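Local coordinates for protein caprin-1 (Homo sapiens, PDB 4WBE) that binds mRNA and regulates its transport, translation and/or stability, and is essential for forming cytoplasmic stress granules, at residues Gln12-Thr17 with Asp85-Lys90; Thr35-Gly40 with Ser112-Ser117; Glu49-Leu54 with Val106-Gln111. All coordinates share one frame; numbering follows the deposited sequence.

Interaction 1. Residues Gln12-Thr17 with Asp85-Lys90; sequences QKRLKT and DLLEGK
Arg14 reaches across from helix 2-27 and meets the end of helix 77-88 in two ways, with its aliphatic part and with its charge. Its CG lies 3.4 Å from CD1 of Leu87, and CD follows close behind, so the methyl rests against the bend of the arginine chain. Beyond that bend, NH1 donates to OE2 of Glu88 at 2.7 Å in a salt bridge. The bond is not straight, with an N-H...O angle of 131°. The guanidinium and carboxylate planes are 14° apart but stepped, with OE2 tilted 32° out of the guanidinium plane and met on its anti side; of the two carboxylate oxygens it is OE2 that meets Arg14. On the other branch of Leu87, CD2 packs tightly against CG2 of Thr17, 3.5 Å away.

The example illustrates how a predicted coiled-coil helix of the dimerization domain packs against a helix that ends beside it. Helix 77-88 closes in a Schellman motif, where Gly89 takes a positive phi and Lys90 N bonds back to Asp85 O. Leu87 and Glu88 are thus presented from the last helical turn. The bond from Thr17 OG1 to Lys13 O, 3.0 Å, fixes a rotation with Thr17 CG2 anti to its own N, which brings that methyl to Leu87. Leu87 also touches Val18, one turn on from Arg14. NE of Arg14 forms a salt bridge to Glu11 of the second subunit. Replacing Arg14 by an alanine would probably leave both Glu88 and that Glu11 without this cation and uncover one methyl of Leu87.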
loop_
_atom_site.group_PDB
_atom_site.type_symbol
_atom_site.label_atom_id
_atom_site.label_comp_id
_atom_site.label_asym_id
_atom_site.label_seq_id
_atom_site.Cartn_x
_atom_site.Cartn_y
_atom_site.Cartn_z
ATOM N N GLN A 12 2.687 -2.585 -12.173
ATOM C CA GLN A 12 2.878 -3.628 -11.171
ATOM C C GLN A 12 4.154 -3.434 -10.362
ATOM O O GLN A 12 4.134 -3.571 -9.135
ATOM C CB GLN A 12 2.920 -5.009 -11.826
ATOM C CG GLN A 12 1.591 -5.505 -12.347
ATOM C CD GLN A 12 1.754 -6.655 -13.321
ATOM O OE1 GLN A 12 2.871 -7.017 -13.693
ATOM N NE2 GLN A 12 0.635 -7.242 -13.736
ATOM N N LYS A 13 5.250 -3.117 -11.050
ATOM C CA LYS A 13 6.546 -2.872 -10.407
ATOM C C LYS A 13 6.472 -1.673 -9.481
ATOM O O LYS A 13 7.130 -1.632 -8.439
ATOM C CB LYS A 13 7.636 -2.658 -11.461
ATOM C CG LYS A 13 7.987 -3.911 -12.265
ATOM C CD LYS A 13 8.697 -4.951 -11.400
ATOM C CE LYS A 13 9.114 -6.174 -12.226
ATOM N NZ LYS A 13 9.942 -7.120 -11.419
ATOM N N ARG A 14 5.685 -0.684 -9.889
ATOM C CA ARG A 14 5.435 0.488 -9.071
ATOM C C ARG A 14 4.691 0.111 -7.784
ATOM O O ARG A 14 5.022 0.600 -6.699
ATOM C CB ARG A 14 4.636 1.509 -9.888
ATOM C CG ARG A 14 4.176 2.702 -9.097
ATOM C CD ARG A 14 4.004 3.931 -9.980
ATOM N NE ARG A 14 4.621 3.746 -11.294
ATOM C CZ ARG A 14 5.515 4.572 -11.826
ATOM N NH1 ARG A 14 5.899 5.654 -11.164
ATOM N NH2 ARG A 14 6.022 4.318 -13.025
ATOM N N LEU A 15 3.693 -0.763 -7.903
ATOM C CA LEU A 15 2.986 -1.283 -6.731
ATOM C C LEU A 15 3.936 -2.031 -5.803
ATOM O O LEU A 15 3.828 -1.918 -4.584
ATOM C CB LEU A 15 1.849 -2.223 -7.147
ATOM C CG LEU A 15 0.642 -1.617 -7.861
ATOM C CD1 LEU A 15 -0.418 -2.675 -8.124
ATOM C CD2 LEU A 15 0.065 -0.498 -7.018
ATOM N N LYS A 16 4.841 -2.811 -6.384
ATOM C CA LYS A 16 5.826 -3.559 -5.602
ATOM C C LYS A 16 6.681 -2.593 -4.790
ATOM O O LYS A 16 6.951 -2.821 -3.607
ATOM C CB LYS A 16 6.711 -4.417 -6.528
ATOM C CG LYS A 16 7.767 -5.258 -5.794
ATOM C CD LYS A 16 8.566 -6.170 -6.743
ATOM C CE LYS A 16 9.680 -5.436 -7.478
ATOM N NZ LYS A 16 10.838 -5.130 -6.576
ATOM N N THR A 17 7.102 -1.513 -5.440
ATOM C CA THR A 17 7.900 -0.490 -4.782
ATOM C C THR A 17 7.123 0.177 -3.659
ATOM O O THR A 17 7.680 0.436 -2.587
ATOM C CB THR A 17 8.402 0.559 -5.796
ATOM O OG1 THR A 17 9.139 -0.104 -6.827
ATOM C CG2 THR A 17 9.301 1.584 -5.123
ATOM N N ASP A 85 4.237 10.893 -6.715
ATOM C CA ASP A 85 5.286 11.892 -6.869
ATOM C C ASP A 85 6.647 11.384 -6.381
ATOM O O ASP A 85 7.678 11.683 -6.986
ATOM C CB ASP A 85 4.921 13.175 -6.120
ATOM C CG ASP A 85 3.838 13.979 -6.823
ATOM O OD1 ASP A 85 3.589 13.712 -8.008
ATOM O OD2 ASP A 85 3.245 14.881 -6.187
ATOM N N LEU A 86 6.658 10.636 -5.280
ATOM C CA LEU A 86 7.915 10.066 -4.789
ATOM C C LEU A 86 8.512 9.077 -5.789
ATOM O O LEU A 86 9.706 9.131 -6.090
ATOM C CB LEU A 86 7.759 9.409 -3.417
ATOM C CG LEU A 86 9.109 8.844 -2.948
ATOM C CD1 LEU A 86 9.499 9.357 -1.594
ATOM C CD2 LEU A 86 9.095 7.323 -2.959
ATOM N N LEU A 87 7.678 8.171 -6.291
ATOM C CA LEU A 87 8.110 7.173 -7.267
ATOM C C LEU A 87 8.697 7.825 -8.521
ATOM O O LEU A 87 9.632 7.297 -9.124
ATOM C CB LEU A 87 6.948 6.249 -7.624
ATOM C CG LEU A 87 6.455 5.466 -6.408
ATOM C CD1 LEU A 87 5.105 4.842 -6.656
ATOM C CD2 LEU A 87 7.464 4.397 -6.048
ATOM N N GLU A 88 8.128 8.964 -8.912
ATOM C CA GLU A 88 8.586 9.697 -10.089
ATOM C C GLU A 88 9.761 10.598 -9.743
ATOM O O GLU A 88 10.430 11.122 -10.634
ATOM C CB GLU A 88 7.447 10.533 -10.674
ATOM C CG GLU A 88 6.305 9.702 -11.236
ATOM C CD GLU A 88 6.699 8.989 -12.516
ATOM O OE1 GLU A 88 7.361 9.620 -13.367
ATOM O OE2 GLU A 88 6.363 7.796 -12.666
ATOM N N GLY A 89 10.015 10.763 -8.446
ATOM C CA GLY A 89 11.103 11.606 -7.990
ATOM C C GLY A 89 10.940 13.029 -8.487
ATOM O O GLY A 89 11.886 13.639 -8.985
ATOM N N LYS A 90 9.736 13.569 -8.339
ATOM C CA LYS A 90 9.436 14.885 -8.893
ATOM C C LYS A 90 10.185 16.021 -8.218
ATOM O O LYS A 90 10.413 15.995 -7.006
ATOM C CB LYS A 90 7.933 15.176 -8.815
ATOM C CG LYS A 90 7.041 14.185 -9.535
ATOM C CD LYS A 90 7.240 14.326 -11.034
ATOM C CE LYS A 90 5.945 14.123 -11.799
ATOM N NZ LYS A 90 5.051 15.326 -11.707
#

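Interaction 2. Residues Thr35-Gly40 with Ser112-Ser117; sequences TDLKQG and SNYFDS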
loop_
_atom_site.group_PDB
_atom_site.type_symbol
_atom_site.label_atom_id
_atom_site.label_comp_id
_atom_site.label_asym_id
_atom_site.label_seq_id
_atom_site.Cartn_x
_atom_site.Cartn_y
_atom_site.Cartn_z
ATOM N N THR A 35 18.358 3.247 15.008
ATOM C CA THR A 35 19.722 3.226 15.509
ATOM C C THR A 35 20.659 2.566 14.509
ATOM O O THR A 35 21.700 3.125 14.159
ATOM C CB THR A 35 19.817 2.462 16.846
ATOM O OG1 THR A 35 19.087 3.167 17.857
ATOM C CG2 THR A 35 21.268 2.325 17.277
ATOM N N ASP A 36 20.279 1.378 14.045
ATOM C CA ASP A 36 21.084 0.638 13.082
ATOM C C ASP A 36 21.345 1.418 11.786
ATOM O O ASP A 36 22.438 1.342 11.226
ATOM C CB ASP A 36 20.418 -0.701 12.756
ATOM C CG ASP A 36 20.376 -1.648 13.945
ATOM O OD1 ASP A 36 21.096 -1.405 14.936
ATOM O OD2 ASP A 36 19.620 -2.640 13.879
ATOM N N LEU A 37 20.347 2.159 11.309
ATOM C CA LEU A 37 20.484 2.914 10.061
ATOM C C LEU A 37 21.361 4.152 10.201
ATOM O O LEU A 37 22.140 4.489 9.307
ATOM C CB LEU A 37 19.108 3.324 9.520
ATOM C CG LEU A 37 18.209 2.197 9.008
ATOM C CD1 LEU A 37 16.917 2.759 8.436
ATOM C CD2 LEU A 37 18.927 1.339 7.975
ATOM N N LYS A 38 21.240 4.823 11.336
ATOM C CA LYS A 38 21.993 6.048 11.568
ATOM C C LYS A 38 23.485 5.781 11.771
ATOM O O LYS A 38 24.320 6.631 11.461
ATOM C CB LYS A 38 21.413 6.829 12.749
ATOM C CG LYS A 38 20.205 7.686 12.394
ATOM C CD LYS A 38 19.776 8.522 13.584
ATOM C CE LYS A 38 19.259 7.628 14.693
ATOM N NZ LYS A 38 18.775 8.411 15.866
ATOM N N GLN A 39 23.812 4.600 12.292
ATOM C CA GLN A 39 25.209 4.201 12.477
ATOM C C GLN A 39 25.818 3.454 11.280
ATOM O O GLN A 39 27.001 3.627 10.964
ATOM C CB GLN A 39 25.383 3.414 13.789
ATOM C CG GLN A 39 25.491 1.892 13.676
ATOM C CD GLN A 39 26.861 1.365 14.083
ATOM O OE1 GLN A 39 27.646 2.068 14.719
ATOM N NE2 GLN A 39 27.133 0.112 13.758
ATOM N N GLY A 40 25.018 2.618 10.624
ATOM C CA GLY A 40 25.495 1.888 9.464
ATOM C C GLY A 40 26.082 0.543 9.839
ATOM O O GLY A 40 25.826 0.032 10.930
ATOM N N SER A 112 20.825 -0.417 0.724
ATOM C CA SER A 112 21.726 -0.740 1.819
ATOM C C SER A 112 21.640 -2.226 2.138
ATOM O O SER A 112 22.555 -2.802 2.726
ATOM C CB SER A 112 21.337 0.060 3.058
ATOM O OG SER A 112 20.214 -0.526 3.682
ATOM N N ASN A 113 20.513 -2.822 1.755
ATOM C CA ASN A 113 20.184 -4.217 2.042
ATOM C C ASN A 113 20.013 -4.555 3.522
ATOM O O ASN A 113 20.018 -5.726 3.898
ATOM C CB ASN A 113 21.138 -5.175 1.331
ATOM C CG ASN A 113 21.102 -4.997 -0.168
ATOM O OD1 ASN A 113 20.049 -4.678 -0.747
ATOM N ND2 ASN A 113 22.238 -5.198 -0.807
ATOM N N TYR A 114 19.867 -3.525 4.351
ATOM C CA TYR A 114 19.586 -3.722 5.772
ATOM C C TYR A 114 18.342 -4.586 5.944
ATOM O O TYR A 114 18.309 -5.505 6.768
ATOM C CB TYR A 114 19.379 -2.370 6.469
ATOM C CG TYR A 114 18.955 -2.485 7.918
ATOM C CD1 TYR A 114 19.899 -2.682 8.920
ATOM C CD2 TYR A 114 17.621 -2.376 8.287
ATOM C CE1 TYR A 114 19.526 -2.791 10.248
ATOM C CE2 TYR A 114 17.233 -2.481 9.619
ATOM C CZ TYR A 114 18.194 -2.684 10.595
ATOM O OH TYR A 114 17.816 -2.791 11.914
ATOM N N PHE A 115 17.327 -4.297 5.133
ATOM C CA PHE A 115 16.034 -4.954 5.251
ATOM C C PHE A 115 15.943 -6.298 4.525
ATOM O O PHE A 115 14.865 -6.890 4.445
ATOM C CB PHE A 115 14.903 -4.007 4.828
ATOM C CG PHE A 115 14.706 -2.857 5.772
ATOM C CD1 PHE A 115 14.100 -3.056 7.007
ATOM C CD2 PHE A 115 15.123 -1.579 5.430
ATOM C CE1 PHE A 115 13.920 -2.001 7.890
ATOM C CE2 PHE A 115 14.946 -0.516 6.302
ATOM C CZ PHE A 115 14.342 -0.725 7.535
ATOM N N ASP A 116 17.070 -6.772 3.994
ATOM C CA ASP A 116 17.134 -8.112 3.421
ATOM C C ASP A 116 17.177 -9.165 4.529
ATOM O O ASP A 116 16.858 -10.330 4.298
ATOM C CB ASP A 116 18.329 -8.273 2.482
ATOM C CG ASP A 116 18.098 -7.641 1.125
ATOM O OD1 ASP A 116 16.967 -7.182 0.849
ATOM O OD2 ASP A 116 19.054 -7.617 0.326
ATOM N N SER A 117 17.571 -8.762 5.732
ATOM C CA SER A 117 17.471 -9.676 6.854
ATOM C C SER A 117 16.217 -9.291 7.626
ATOM O O SER A 117 15.772 -8.142 7.567
ATOM C CB SER A 117 18.691 -9.554 7.772
ATOM O OG SER A 117 19.903 -9.475 7.044
#
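The hydroxyl of Tyr114 donates to OD2 of Asp36 over 2.7 Å, the shortest polar link between the end of helix 31-39 and the turn that follows helix 99-111. This is a helix end held against a 3-10 segment, residues 114-116, within the largely helical dimerization domain of caprin-1. The acceptor is the anti lone pair of OD2, directed away from the other carboxylate oxygen, and OD2 lies in the plane of the ring. The carboxylate is turned 60° from that plane; CB of Asp36 also lies 3.4 Å from Tyr114 CE1, obliquely to the ring.

While its edge is engaged by the aspartate, a face of the same ring is covered by Leu37. CD2 of that leucine sits 4.1 Å from the centroid of the Tyr114 ring, a CH-pi contact displaced toward the rim on the side of CG. With Tyr114 CG anti to the backbone N (chi1 175°), the ring extends toward the helix and can serve both neighbours at once. The turn is set by Ser112, whose OG accepts from Tyr114 N at 3.1 Å, forming an ST turn, and by Asn113, which leaves helical geometry with a positive phi.

Leu37 is buried further by Leu28, Ile46 and Leu47. Phe115 is buried too and packs on Val24 of helix 2-27, while Leu72 of the second subunit also lies against it. Across the contact CD1 of Leu37 comes to 4.4 Å from CE2 of Phe115, and CD2 of Tyr114 stands over the centre of the phenylalanine ring.

Interaction 3. Residues Glu49-Leu54 with Val106-Gln111; sequences EEELSL and VERVFQ
Glu51 and Arg108 carry this contact between them, a surface salt bridge between helices 49-62 and 99-111 of the Caprin-1 dimerization domain. The backbones stay well apart: the closest pair of CA atoms, those of Glu51 and Val106, is 9.7 Å apart. A single nitrogen does the work. NH2 of Arg108 donates to OE1 of Glu51 at 2.8 Å and nearly straight, with an N-H...O angle of 157°. OE2 of Glu51 is also close to NH2, at a modelled 2.5 Å, a value short enough to be doubtful in detail. The carboxylate therefore meets one corner of the guanidinium rather than pairing with two nitrogens. It lies at the guanidinium edge, and NH2 reaches OE1 on its syn side but 35° out of the carboxylate plane.

Each chain is shaped for the meeting. Glu51 runs extended beyond CG, whereas Arg108 bends at chi3 (-66°), turning its head toward the glutamate so that the two side chains cross at about a right angle. The bridge is partly open to solvent, since Arg108 is exposed. Both residues have other polar partners: the backbone N of Glu51 is hydrogen-bonded to Ser48 OG, and NH1 of Arg108 bonds weakly to Ile46 O.

Beneath the charges, the helices are joined by apolar groups. Leu54 of helix 49-62 packs on Leu102 and Ile105 of helix 99-111, and Glu51 also touches Ile105. On other sides, Val106 and Val109 press on Leu21 and Val24 of helix 2-27, and Leu52 touches Arg34 and Lys38 of helix 31-39.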
loop_
_atom_site.group_PDB
_atom_site.type_symbol
_atom_site.label_atom_id
_atom_site.label_comp_id
_atom_site.label_asym_id
_atom_site.label_seq_id
_atom_site.Cartn_x
_atom_site.Cartn_y
_atom_site.Cartn_z
ATOM N N GLU A 49 20.127 11.724 10.976
ATOM C CA GLU A 49 18.931 11.959 11.775
ATOM C C GLU A 49 17.981 12.882 11.016
ATOM O O GLU A 49 16.761 12.764 11.121
ATOM C CB GLU A 49 19.307 12.560 13.133
ATOM C CG GLU A 49 18.128 12.900 14.041
ATOM C CD GLU A 49 17.302 11.692 14.452
ATOM O OE1 GLU A 49 17.878 10.705 14.955
ATOM O OE2 GLU A 49 16.064 11.742 14.296
ATOM N N GLU A 50 18.566 13.791 10.247
ATOM C CA GLU A 50 17.820 14.754 9.452
ATOM C C GLU A 50 17.013 14.052 8.361
ATOM O O GLU A 50 15.840 14.363 8.142
ATOM C CB GLU A 50 18.776 15.777 8.834
ATOM C CG GLU A 50 19.704 16.467 9.842
ATOM C CD GLU A 50 20.909 15.619 10.240
ATOM O OE1 GLU A 50 21.909 15.601 9.494
ATOM O OE2 GLU A 50 20.849 14.966 11.304
ATOM N N GLU A 51 17.649 13.118 7.662
ATOM C CA GLU A 51 16.965 12.359 6.630
ATOM C C GLU A 51 15.888 11.477 7.240
ATOM O O GLU A 51 14.825 11.286 6.658
ATOM C CB GLU A 51 17.960 11.524 5.831
ATOM C CG GLU A 51 18.884 12.360 4.973
ATOM C CD GLU A 51 20.034 11.553 4.429
ATOM O OE1 GLU A 51 20.393 10.533 5.056
ATOM O OE2 GLU A 51 20.566 11.923 3.363
ATOM N N LEU A 52 16.172 10.950 8.422
ATOM C CA LEU A 52 15.221 10.114 9.137
ATOM C C LEU A 52 13.960 10.906 9.484
ATOM O O LEU A 52 12.841 10.398 9.364
ATOM C CB LEU A 52 15.880 9.561 10.403
ATOM C CG LEU A 52 15.200 8.420 11.153
ATOM C CD1 LEU A 52 14.923 7.262 10.210
ATOM C CD2 LEU A 52 16.078 7.951 12.310
ATOM N N SER A 53 14.142 12.158 9.896
ATOM C CA SER A 53 13.012 13.027 10.207
ATOM C C SER A 53 12.195 13.354 8.960
ATOM O O SER A 53 10.977 13.509 9.038
ATOM C CB SER A 53 13.475 14.303 10.913
ATOM O OG SER A 53 14.738 14.723 10.425
ATOM N N LEU A 54 12.873 13.490 7.824
ATOM C CA LEU A 54 12.196 13.703 6.551
ATOM C C LEU A 54 11.275 12.535 6.206
ATOM O O LEU A 54 10.170 12.734 5.705
ATOM C CB LEU A 54 13.214 13.917 5.429
ATOM C CG LEU A 54 13.989 15.237 5.415
ATOM C CD1 LEU A 54 15.020 15.237 4.297
ATOM C CD2 LEU A 54 13.053 16.416 5.266
ATOM N N VAL A 106 15.162 7.088 -0.043
ATOM C CA VAL A 106 14.534 5.768 -0.064
ATOM C C VAL A 106 15.394 4.755 -0.820
ATOM O O VAL A 106 15.569 3.615 -0.380
ATOM C CB VAL A 106 13.114 5.822 -0.687
ATOM C CG1 VAL A 106 12.582 4.419 -0.926
ATOM C CG2 VAL A 106 12.162 6.586 0.225
ATOM N N GLU A 107 15.928 5.176 -1.961
ATOM C CA GLU A 107 16.818 4.314 -2.736
ATOM C C GLU A 107 18.032 3.858 -1.925
ATOM O O GLU A 107 18.418 2.688 -1.978
ATOM C CB GLU A 107 17.292 5.022 -4.005
ATOM C CG GLU A 107 16.246 5.118 -5.107
ATOM C CD GLU A 107 16.701 6.019 -6.234
ATOM O OE1 GLU A 107 17.329 7.056 -5.941
ATOM O OE2 GLU A 107 16.448 5.686 -7.407
ATOM N N ARG A 108 18.637 4.774 -1.177
ATOM C CA ARG A 108 19.797 4.411 -0.369
ATOM C C ARG A 108 19.420 3.412 0.724
ATOM O O ARG A 108 20.192 2.496 1.028
ATOM C CB ARG A 108 20.512 5.634 0.222
ATOM C CG ARG A 108 21.383 6.389 -0.780
ATOM C CD ARG A 108 22.305 7.390 -0.086
ATOM N NE ARG A 108 21.588 8.480 0.563
ATOM C CZ ARG A 108 21.460 8.590 1.881
ATOM N NH1 ARG A 108 22.007 7.685 2.682
ATOM N NH2 ARG A 108 20.791 9.603 2.400
ATOM N N VAL A 109 18.239 3.590 1.312
ATOM C CA VAL A 109 17.741 2.645 2.311
ATOM C C VAL A 109 17.498 1.260 1.698
ATOM O O VAL A 109 17.990 0.255 2.222
ATOM C CB VAL A 109 16.448 3.151 2.984
ATOM C CG1 VAL A 109 15.893 2.094 3.925
ATOM C CG2 VAL A 109 16.717 4.431 3.752
ATOM N N PHE A 110 16.762 1.219 0.587
ATOM C CA PHE A 110 16.541 -0.020 -0.155
ATOM C C PHE A 110 17.859 -0.717 -0.489
ATOM O O PHE A 110 18.014 -1.923 -0.281
ATOM C CB PHE A 110 15.831 0.274 -1.484
ATOM C CG PHE A 110 14.349 0.519 -1.363
ATOM C CD1 PHE A 110 13.676 0.251 -0.181
ATOM C CD2 PHE A 110 13.626 1.007 -2.446
ATOM C CE1 PHE A 110 12.297 0.467 -0.075
ATOM C CE2 PHE A 110 12.246 1.223 -2.350
ATOM C CZ PHE A 110 11.585 0.951 -1.164
ATOM N N GLN A 111 18.801 0.055 -1.017
ATOM C CA GLN A 111 20.030 -0.496 -1.575
ATOM C C GLN A 111 21.074 -0.834 -0.510
ATOM O O GLN A 111 22.087 -1.461 -0.797
ATOM C CB GLN A 111 20.577 0.431 -2.669
ATOM C CG GLN A 111 19.675 0.442 -3.921
ATOM C CD GLN A 111 20.052 1.504 -4.942
ATOM O OE1 GLN A 111 21.188 1.966 -4.988
ATOM N NE2 GLN A 111 19.085 1.907 -5.758
#

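Helix 99-111 and the turn after it tie the set together: residues 106-111 serve interaction 3 and run straight into 112-117 of interaction 2. These two have centres about 10 Å apart and touch through Lys38 with Glu49 and Phe115 with Val109. Interaction 1 lies about 16 Å from interaction 3, centre to centre, and meets it where Thr17 packs on Phe110; its centre is about 22 Å from that of interaction 2. Along the chain, both segments of interaction 3 fall between those of interaction 2, while interaction 1 alternates with each. Segments from the first half of the chain are thereby joined to later ones, and all three interactions touch the second subunit, interaction 3 through Phe110 alone.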